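Local coordinates for protein arylamine n-acetyltransferase NAT (Mycobacterium tuberculosis, PDB 4BGF) that probably transfers an acetyl group from acetyl-coenzyme A to the amino group of arylamines, at residues P135-R140 with P148-P153. Sequence-based numbering, arbitrary orientation.
Sequences PTSPLR and PTTHEP
Ser-137 faces Thr-149 with their CA atoms 5.1 Å apart, while Thr-136 and Thr-150 stand wider at 6.1 Å; no backbone-to-backbone hydrogen bond joins the two segments, so side chains make the link. Strands 139-140 and 154-159 are the outermost strands, within this chain, of one antiparallel sheet. Ser-137 reaches over with OG anti to its own carbonyl carbon (chi1 -63°) and accepts the backbone N-H of Thr-150, N to OG 3.0 Å, in a bond bent to 147°. The same OG rests against CA of Thr-149 at 3.3 Å. One residue before Ser-137, Thr-136 meets the hydroxyl of the same Thr-150 tip to tip, OG1 to OG1 2.7 Å. The methyl CG2 of Thr-136 lies 3.5 Å from ND1 of His-151, whose far nitrogen NE2 bonds to the carbonyl of Thr-214. On the other flank, CD2 of Leu-139 touches CG2 of Thr-149 at 3.7 Å, the apolar end of the contact. From helix 22-35, Gln-26 NE2 bonds to the carbonyl of Thr-136 and OE1 to Ser-137 OG. Since an amide oxygen can only accept, Ser-137 OG gives its proton there while taking the N-H of Thr-150, which fixes its rotation and joins the loop before strand 154-159 to the approach to strand 139-140.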
loop_
_atom_site.group_PDB
_atom_site.type_symbol
_atom_site.label_atom_id
_atom_site.label_comp_id
_atom_site.label_asym_id
_atom_site.label_seq_id
_atom_site.Cartn_x
_atom_site.Cartn_y
_atom_site.Cartn_z
ATOM N N PRO A 135 -6.924 -2.250 -2.844
ATOM C CA PRO A 135 -7.551 -3.071 -3.895
ATOM C C PRO A 135 -6.555 -4.017 -4.562
ATOM O O PRO A 135 -5.371 -3.712 -4.651
ATOM C CB PRO A 135 -8.030 -2.032 -4.905
ATOM C CG PRO A 135 -7.178 -0.863 -4.630
ATOM C CD PRO A 135 -6.987 -0.826 -3.201
ATOM N N THR A 136 -7.042 -5.150 -5.047
ATOM C CA THR A 136 -6.201 -6.265 -5.480
ATOM C C THR A 136 -6.313 -6.467 -7.011
ATOM O O THR A 136 -5.667 -7.332 -7.581
ATOM C CB THR A 136 -6.627 -7.542 -4.700
ATOM O OG1 THR A 136 -8.008 -7.783 -4.943
ATOM C CG2 THR A 136 -6.482 -7.350 -3.209
ATOM N N SER A 137 -7.137 -5.649 -7.668
ATOM C CA SER A 137 -7.317 -5.679 -9.119
ATOM C C SER A 137 -7.319 -4.252 -9.590
ATOM O O SER A 137 -7.779 -3.373 -8.873
ATOM C CB SER A 137 -8.655 -6.316 -9.528
ATOM O OG SER A 137 -8.707 -7.647 -9.120
ATOM N N PRO A 138 -6.815 -4.004 -10.802
ATOM C CA PRO A 138 -7.024 -2.669 -11.361
ATOM C C PRO A 138 -8.502 -2.351 -11.372
ATOM O O PRO A 138 -9.313 -3.244 -11.583
ATOM C CB PRO A 138 -6.515 -2.805 -12.797
ATOM C CG PRO A 138 -5.543 -3.933 -12.746
ATOM C CD PRO A 138 -6.040 -4.880 -11.699
ATOM N N LEU A 139 -8.852 -1.104 -11.123
ATOM C CA LEU A 139 -10.237 -0.675 -11.190
ATOM C C LEU A 139 -10.452 0.406 -12.238
ATOM O O LEU A 139 -9.862 1.485 -12.154
ATOM C CB LEU A 139 -10.709 -0.140 -9.839
ATOM C CG LEU A 139 -10.556 -1.130 -8.698
ATOM C CD1 LEU A 139 -10.827 -0.397 -7.416
ATOM C CD2 LEU A 139 -11.499 -2.342 -8.874
ATOM N N ARG A 140 -11.325 0.109 -13.202
ATOM C CA ARG A 140 -11.824 1.088 -14.160
ATOM C C ARG A 140 -12.379 2.283 -13.388
ATOM O O ARG A 140 -13.140 2.128 -12.441
ATOM C CB ARG A 140 -12.900 0.443 -15.051
ATOM C CG ARG A 140 -13.570 1.341 -16.098
ATOM C CD ARG A 140 -12.586 1.941 -17.113
ATOM N NE ARG A 140 -11.891 0.923 -17.903
ATOM C CZ ARG A 140 -12.207 0.566 -19.148
ATOM N NH1 ARG A 140 -13.218 1.129 -19.795
ATOM N NH2 ARG A 140 -11.503 -0.371 -19.755
ATOM N N PRO A 148 -15.894 -6.082 -9.651
ATOM C CA PRO A 148 -15.257 -7.296 -9.142
ATOM C C PRO A 148 -13.741 -7.179 -9.066
ATOM O O PRO A 148 -13.119 -6.525 -9.902
ATOM C CB PRO A 148 -15.646 -8.355 -10.181
ATOM C CG PRO A 148 -16.858 -7.842 -10.806
ATOM C CD PRO A 148 -16.719 -6.360 -10.839
ATOM N N THR A 149 -13.159 -7.813 -8.059
ATOM C CA THR A 149 -11.721 -7.860 -7.883
ATOM C C THR A 149 -11.411 -9.318 -7.590
ATOM O O THR A 149 -12.314 -10.131 -7.463
ATOM C CB THR A 149 -11.248 -6.978 -6.705
ATOM O OG1 THR A 149 -11.826 -7.434 -5.492
ATOM C CG2 THR A 149 -11.656 -5.524 -6.908
ATOM N N THR A 150 -10.140 -9.663 -7.482
ATOM C CA THR A 150 -9.771 -10.986 -7.013
ATOM C C THR A 150 -10.197 -11.250 -5.584
ATOM O O THR A 150 -10.294 -12.402 -5.186
ATOM C CB THR A 150 -8.277 -11.159 -7.042
ATOM O OG1 THR A 150 -7.663 -10.081 -6.337
ATOM C CG2 THR A 150 -7.805 -11.098 -8.430
ATOM N N HIS A 151 -10.365 -10.194 -4.774
ATOM C CA HIS A 151 -10.971 -10.311 -3.418
ATOM C C HIS A 151 -12.406 -9.755 -3.435
ATOM O O HIS A 151 -13.186 -10.146 -4.267
ATOM C CB HIS A 151 -10.094 -9.632 -2.322
ATOM C CG HIS A 151 -8.849 -10.374 -2.000
ATOM N ND1 HIS A 151 -7.883 -10.576 -2.963
ATOM C CD2 HIS A 151 -8.389 -10.963 -0.881
ATOM C CE1 HIS A 151 -6.885 -11.247 -2.440
ATOM N NE2 HIS A 151 -7.162 -11.505 -1.180
ATOM N N GLU A 152 -12.725 -8.841 -2.522
ATOM C CA GLU A 152 -14.052 -8.248 -2.418
ATOM C C GLU A 152 -14.249 -7.331 -3.603
ATOM O O GLU A 152 -13.281 -6.918 -4.214
ATOM C CB GLU A 152 -14.156 -7.438 -1.120
ATOM C CG GLU A 152 -13.701 -8.212 0.132
ATOM C CD GLU A 152 -12.257 -7.959 0.478
ATOM O OE1 GLU A 152 -11.525 -7.481 -0.404
ATOM O OE2 GLU A 152 -11.857 -8.249 1.623
ATOM N N PRO A 153 -15.514 -7.015 -3.952
ATOM C CA PRO A 153 -15.695 -6.026 -5.023
ATOM C C PRO A 153 -15.620 -4.586 -4.514
ATOM O O PRO A 153 -15.973 -4.275 -3.365
ATOM C CB PRO A 153 -17.121 -6.313 -5.519
ATOM C CG PRO A 153 -17.463 -7.631 -4.978
ATOM C CD PRO A 153 -16.784 -7.689 -3.673
#